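Local coordinates for protein dITP/XTP pyrophosphatase (Staphylococcus aureus, PDB 4BNQ) that probably hydrolyses non-canonical purine nucleoside triphosphates such as XTP, dITP and ITP to their monophosphates and diphosphate, clearing them from the nucleotide pool, at residues A[61-66]-A[119-124]; A[114-119]-A[130-135]. One frame throughout, in Å; residues are numbered along the deposited sequence.

Both contacts are pairings within one antiparallel sheet, where strand 112-123 lies between strands 64-73 and 126-139: interaction 1 sets its end against the start of strand 64-73, whereas interaction 2 pairs an earlier part with strand 126-139. They share Ile-119, and their centres lie about 17 Å apart. Interaction 1 sits toward the margin of the chain, running from buried strand residues to an exposed end at Asn-61 and Pro-124. Interaction 2 lies nearer the middle and is largely buried. In interaction 1 Ser-120 and Ser-122 share a face with Val-64 and Ala-66, opposite Ile-65 and Met-121; in interaction 2 valines and the Lys-132 alkyl chain meet opposite Phe-115, Cys-117 and Phe-131.

Interaction 1. Residues A[61-66]-A[119-124]; sequences NKTVIA and ISMSGP
Met-121 carries its CG anti to the backbone N (chi1 179°) and then bends at chi3 (-111°), which turns the methyl CE back toward segment 61-66. There CE meets two methyl groups, Thr-63 CG2 at 3.8 Å and Ile-65 CG2 at 4.0 Å, crossing both side chains obliquely. Thr-63 contributes CG2 because that methyl is anti to its own N, while Ile-65 places CG1 in the crowded position and leaves CG2 beside its N. Beneath these groups the backbones pair antiparallel: Val-64 N donates to Ser-122 O at 2.8 Å, nearly along the C=O axis, and Ser-122 N returns a straight bond to Val-64 O. Ala-66 and Ser-120 form the next hydrogen-bonded pair, in which Ser-120 N approaches Ala-66 O from above the carbonyl plane. At the exposed end, Asn-61 OD1 lies 3.4 Å from Pro-124 CB, and Pro-124 CD packs on the carbonyl of Lys-62. This pairing makes strands 64-73 and 112-123 neighbours in the Ham1-family antiparallel sheet. On the face with Val-64 and Ala-66, the hydroxyls of Ser-120 and Ser-122 both hydrogen-bond to Ser-53 of helix 45-60; on the other face helix 177-191 covers Met-121 and Ile-119, while Ile-65 packs against strand 3-6.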
loop_
_atom_site.group_PDB
_atom_site.type_symbol
_atom_site.label_atom_id
_atom_site.label_comp_id
_atom_site.label_asym_id
_atom_site.label_seq_id
_atom_site.Cartn_x
_atom_site.Cartn_y
_atom_site.Cartn_z
ATOM N N ASN A 61 18.613 10.730 -22.443
ATOM C CA ASN A 61 19.764 10.039 -21.872
ATOM C C ASN A 61 19.872 10.289 -20.364
ATOM O O ASN A 61 20.963 10.513 -19.833
ATOM C CB ASN A 61 21.057 10.436 -22.594
ATOM C CG ASN A 61 22.191 9.463 -22.333
ATOM O OD1 ASN A 61 21.970 8.314 -21.949
ATOM N ND2 ASN A 61 23.410 9.925 -22.532
ATOM N N LYS A 62 18.715 10.236 -19.702
ATOM C CA LYS A 62 18.567 10.398 -18.256
ATOM C C LYS A 62 17.658 9.293 -17.733
ATOM O O LYS A 62 16.832 8.742 -18.474
ATOM C CB LYS A 62 17.833 11.714 -17.919
ATOM C CG LYS A 62 18.555 13.016 -18.149
ATOM C CD LYS A 62 17.876 14.123 -17.296
ATOM C CE LYS A 62 18.854 15.265 -16.964
ATOM N NZ LYS A 62 18.303 16.285 -16.017
ATOM N N THR A 63 17.765 9.017 -16.440
ATOM C CA THR A 63 16.732 8.279 -15.729
ATOM C C THR A 63 15.449 9.126 -15.583
ATOM O O THR A 63 15.507 10.308 -15.235
ATOM C CB THR A 63 17.216 7.862 -14.338
ATOM O OG1 THR A 63 18.253 6.887 -14.481
ATOM C CG2 THR A 63 16.067 7.257 -13.531
ATOM N N VAL A 64 14.295 8.530 -15.884
ATOM C CA VAL A 64 13.014 9.208 -15.684
ATOM C C VAL A 64 11.976 8.233 -15.116
ATOM O O VAL A 64 12.199 7.018 -15.076
ATOM C CB VAL A 64 12.448 9.766 -17.004
ATOM C CG1 VAL A 64 13.540 10.438 -17.829
ATOM C CG2 VAL A 64 11.807 8.645 -17.777
ATOM N N ILE A 65 10.844 8.760 -14.669
ATOM C CA ILE A 65 9.714 7.898 -14.358
ATOM C C ILE A 65 8.480 8.302 -15.153
ATOM O O ILE A 65 8.294 9.459 -15.512
ATOM C CB ILE A 65 9.352 7.889 -12.863
ATOM C CG1 ILE A 65 8.890 9.274 -12.409
ATOM C CG2 ILE A 65 10.526 7.412 -12.034
ATOM C CD1 ILE A 65 8.372 9.301 -10.956
ATOM N N ALA A 66 7.611 7.340 -15.393
ATOM C CA ALA A 66 6.336 7.647 -15.994
ATOM C C ALA A 66 5.245 6.985 -15.173
ATOM O O ALA A 66 5.527 6.172 -14.284
ATOM C CB ALA A 66 6.291 7.188 -17.432
ATOM N N ILE A 119 3.857 2.919 -11.798
ATOM C CA ILE A 119 5.000 3.803 -12.028
ATOM C C ILE A 119 6.103 2.974 -12.675
ATOM O O ILE A 119 6.464 1.928 -12.144
ATOM C CB ILE A 119 5.539 4.334 -10.688
ATOM C CG1 ILE A 119 4.487 5.192 -9.979
ATOM C CG2 ILE A 119 6.816 5.155 -10.874
ATOM C CD1 ILE A 119 4.179 6.523 -10.663
ATOM N N SER A 120 6.646 3.406 -13.811
ATOM C CA SER A 120 7.835 2.732 -14.331
ATOM C C SER A 120 9.064 3.640 -14.321
ATOM O O SER A 120 8.977 4.817 -14.681
ATOM C CB SER A 120 7.600 2.173 -15.732
ATOM O OG SER A 120 7.518 3.218 -16.666
ATOM N N MET A 121 10.203 3.094 -13.912
ATOM C CA MET A 121 11.458 3.842 -13.931
ATOM C C MET A 121 12.350 3.322 -15.054
ATOM O O MET A 121 12.533 2.115 -15.211
ATOM C CB MET A 121 12.176 3.721 -12.583
ATOM C CG MET A 121 13.517 4.452 -12.510
ATOM S SD MET A 121 14.238 4.458 -10.829
ATOM C CE MET A 121 14.016 6.181 -10.532
ATOM N N SER A 122 12.894 4.233 -15.847
ATOM C CA SER A 122 13.759 3.837 -16.939
ATOM C C SER A 122 14.949 4.755 -17.001
ATOM O O SER A 122 14.879 5.913 -16.571
ATOM C CB SER A 122 13.006 3.877 -18.263
ATOM O OG SER A 122 11.867 3.049 -18.182
ATOM N N GLY A 123 16.039 4.234 -17.540
ATOM C CA GLY A 123 17.294 4.950 -17.552
ATOM C C GLY A 123 18.318 4.228 -18.400
ATOM O O GLY A 123 18.140 3.055 -18.757
ATOM N N PRO A 124 19.405 4.932 -18.731
ATOM C CA PRO A 124 20.461 4.400 -19.605
ATOM C C PRO A 124 21.319 3.324 -18.946
ATOM O O PRO A 124 22.061 2.659 -19.648
ATOM C CB PRO A 124 21.306 5.640 -19.948
ATOM C CG PRO A 124 20.998 6.636 -18.875
ATOM C CD PRO A 124 19.608 6.349 -18.385
#

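Interaction 2. Residues A[114-119]-A[130-135]; sequences QFVCVI and VFKGTV
Lys-132 leaves its strand with CB 4.2 Å from Val-118 CG2, directly across a non-hydrogen-bonded pair. CG, anti to the backbone N (chi1 175°), passes 4.0 Å from Cys-117 O. CD lies over two valine methyls, 4.0 Å from Val-118 CG2 and 4.1 Å from Val-116 CG1, the lysine crossing both side chains obliquely. The bend at chi3 (68°) then carries CE and the charged NZ away from segment 114-119. On this face of Lys-132 and the valines, the side chains of Val-116 and Thr-134 lie side by side, pointing the same way, their CG2 methyls in contact. Strands 112-123 and 126-139 are the arms of a beta hairpin, and here six backbone hydrogen bonds join them in three reciprocal pairs: Phe-115 with Val-135, Cys-117 with Gly-133 and Ile-119 with Phe-131. The shortest runs from Gly-133 N to Cys-117 O, 2.7 Å and almost straight at 172°. On the face carrying Cys-117, Val-135 CG1 meets Phe-115 CB at 3.7 Å and lies at the edge of that ring, near its plane. The Phe-115 ring leads away from the hairpin partner and stacks with Phe-155 and His-177. Cys-117 also packs against His-177 and Ser-69, both predicted to bind substrate, placing this face beside the probable nucleotide site. At the other end, Phe-131 turns its ring edge to Ile-119 O, with CD1 3.7 Å away, and meets Phe-188 edge-to-face.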
loop_
_atom_site.group_PDB
_atom_site.type_symbol
_atom_site.label_atom_id
_atom_site.label_comp_id
_atom_site.label_asym_id
_atom_site.label_seq_id
_atom_site.Cartn_x
_atom_site.Cartn_y
_atom_site.Cartn_z
ATOM N N GLN A 114 -11.846 0.860 -7.883
ATOM C CA GLN A 114 -10.483 0.846 -7.398
ATOM C C GLN A 114 -9.669 1.783 -8.271
ATOM O O GLN A 114 -9.853 1.811 -9.494
ATOM C CB GLN A 114 -9.960 -0.582 -7.535
ATOM C CG GLN A 114 -8.579 -0.842 -7.008
ATOM C CD GLN A 114 -8.098 -2.229 -7.393
ATOM O OE1 GLN A 114 -8.204 -2.631 -8.559
ATOM N NE2 GLN A 114 -7.580 -2.973 -6.418
ATOM N N PHE A 115 -8.789 2.565 -7.653
ATOM C CA PHE A 115 -7.866 3.394 -8.417
ATOM C C PHE A 115 -6.557 2.637 -8.524
ATOM O O PHE A 115 -6.066 2.084 -7.528
ATOM C CB PHE A 115 -7.585 4.699 -7.694
ATOM C CG PHE A 115 -8.316 5.875 -8.249
ATOM C CD1 PHE A 115 -8.489 6.026 -9.605
ATOM C CD2 PHE A 115 -8.814 6.856 -7.401
ATOM C CE1 PHE A 115 -9.159 7.133 -10.103
ATOM C CE2 PHE A 115 -9.493 7.947 -7.897
ATOM C CZ PHE A 115 -9.668 8.084 -9.240
ATOM N N VAL A 116 -5.982 2.624 -9.718
ATOM C CA VAL A 116 -4.757 1.876 -9.950
ATOM C C VAL A 116 -3.664 2.791 -10.505
ATOM O O VAL A 116 -3.933 3.612 -11.368
ATOM C CB VAL A 116 -5.017 0.685 -10.901
ATOM C CG1 VAL A 116 -3.726 -0.037 -11.221
ATOM C CG2 VAL A 116 -6.022 -0.290 -10.264
ATOM N N CYS A 117 -2.446 2.675 -9.980
ATOM C CA CYS A 117 -1.319 3.446 -10.487
ATOM C C CYS A 117 -0.089 2.573 -10.678
ATOM O O CYS A 117 0.377 1.930 -9.726
ATOM C CB CYS A 117 -0.962 4.591 -9.548
ATOM S SG CYS A 117 0.664 5.322 -9.971
ATOM N N VAL A 118 0.425 2.549 -11.906
ATOM C CA VAL A 118 1.694 1.895 -12.187
ATOM C C VAL A 118 2.761 2.921 -12.554
ATOM O O VAL A 118 2.588 3.693 -13.485
ATOM C CB VAL A 118 1.593 0.884 -13.323
ATOM C CG1 VAL A 118 2.983 0.335 -13.644
ATOM C CG2 VAL A 118 0.636 -0.244 -12.944
ATOM N N ILE A 119 3.857 2.919 -11.798
ATOM C CA ILE A 119 5.000 3.803 -12.028
ATOM C C ILE A 119 6.103 2.974 -12.675
ATOM O O ILE A 119 6.464 1.928 -12.144
ATOM C CB ILE A 119 5.539 4.334 -10.688
ATOM C CG1 ILE A 119 4.487 5.192 -9.979
ATOM C CG2 ILE A 119 6.816 5.155 -10.874
ATOM C CD1 ILE A 119 4.179 6.523 -10.663
ATOM N N VAL A 130 9.033 -1.534 -12.836
ATOM C CA VAL A 130 7.657 -1.072 -12.618
ATOM C C VAL A 130 7.158 -1.315 -11.193
ATOM O O VAL A 130 7.527 -2.307 -10.561
ATOM C CB VAL A 130 6.665 -1.746 -13.593
ATOM C CG1 VAL A 130 7.008 -1.379 -15.013
ATOM C CG2 VAL A 130 6.685 -3.266 -13.411
ATOM N N PHE A 131 6.303 -0.413 -10.702
ATOM C CA PHE A 131 5.730 -0.521 -9.359
ATOM C C PHE A 131 4.243 -0.162 -9.357
ATOM O O PHE A 131 3.848 0.868 -9.911
ATOM C CB PHE A 131 6.458 0.415 -8.403
ATOM C CG PHE A 131 7.952 0.297 -8.456
ATOM C CD1 PHE A 131 8.690 0.998 -9.399
ATOM C CD2 PHE A 131 8.624 -0.509 -7.561
ATOM C CE1 PHE A 131 10.069 0.897 -9.435
ATOM C CE2 PHE A 131 10.006 -0.613 -7.607
ATOM C CZ PHE A 131 10.724 0.084 -8.533
ATOM N N LYS A 132 3.422 -0.993 -8.717
ATOM C CA LYS A 132 1.970 -0.806 -8.751
ATOM C C LYS A 132 1.382 -0.415 -7.395
ATOM O O LYS A 132 1.679 -1.044 -6.382
ATOM C CB LYS A 132 1.287 -2.075 -9.269
ATOM C CG LYS A 132 -0.224 -2.031 -9.225
ATOM C CD LYS A 132 -0.873 -2.900 -10.312
ATOM C CE LYS A 132 -0.663 -4.392 -10.085
ATOM N NZ LYS A 132 -1.387 -5.213 -11.113
ATOM N N GLY A 133 0.551 0.627 -7.382
ATOM C CA GLY A 133 -0.199 0.998 -6.191
ATOM C C GLY A 133 -1.701 0.993 -6.464
ATOM O O GLY A 133 -2.135 1.205 -7.609
ATOM N N THR A 134 -2.501 0.719 -5.433
ATOM C CA THR A 134 -3.958 0.786 -5.560
ATOM C C THR A 134 -4.626 1.414 -4.332
ATOM O O THR A 134 -4.070 1.411 -3.228
ATOM C CB THR A 134 -4.595 -0.607 -5.797
ATOM O OG1 THR A 134 -4.495 -1.381 -4.601
ATOM C CG2 THR A 134 -3.909 -1.348 -6.944
ATOM N N VAL A 135 -5.827 1.946 -4.526
ATOM C CA VAL A 135 -6.649 2.355 -3.398
ATOM C C VAL A 135 -8.112 2.052 -3.706
ATOM O O VAL A 135 -8.571 2.255 -4.819
ATOM C CB VAL A 135 -6.421 3.839 -3.002
ATOM C CG1 VAL A 135 -6.966 4.796 -4.062
ATOM C CG2 VAL A 135 -7.022 4.135 -1.620
#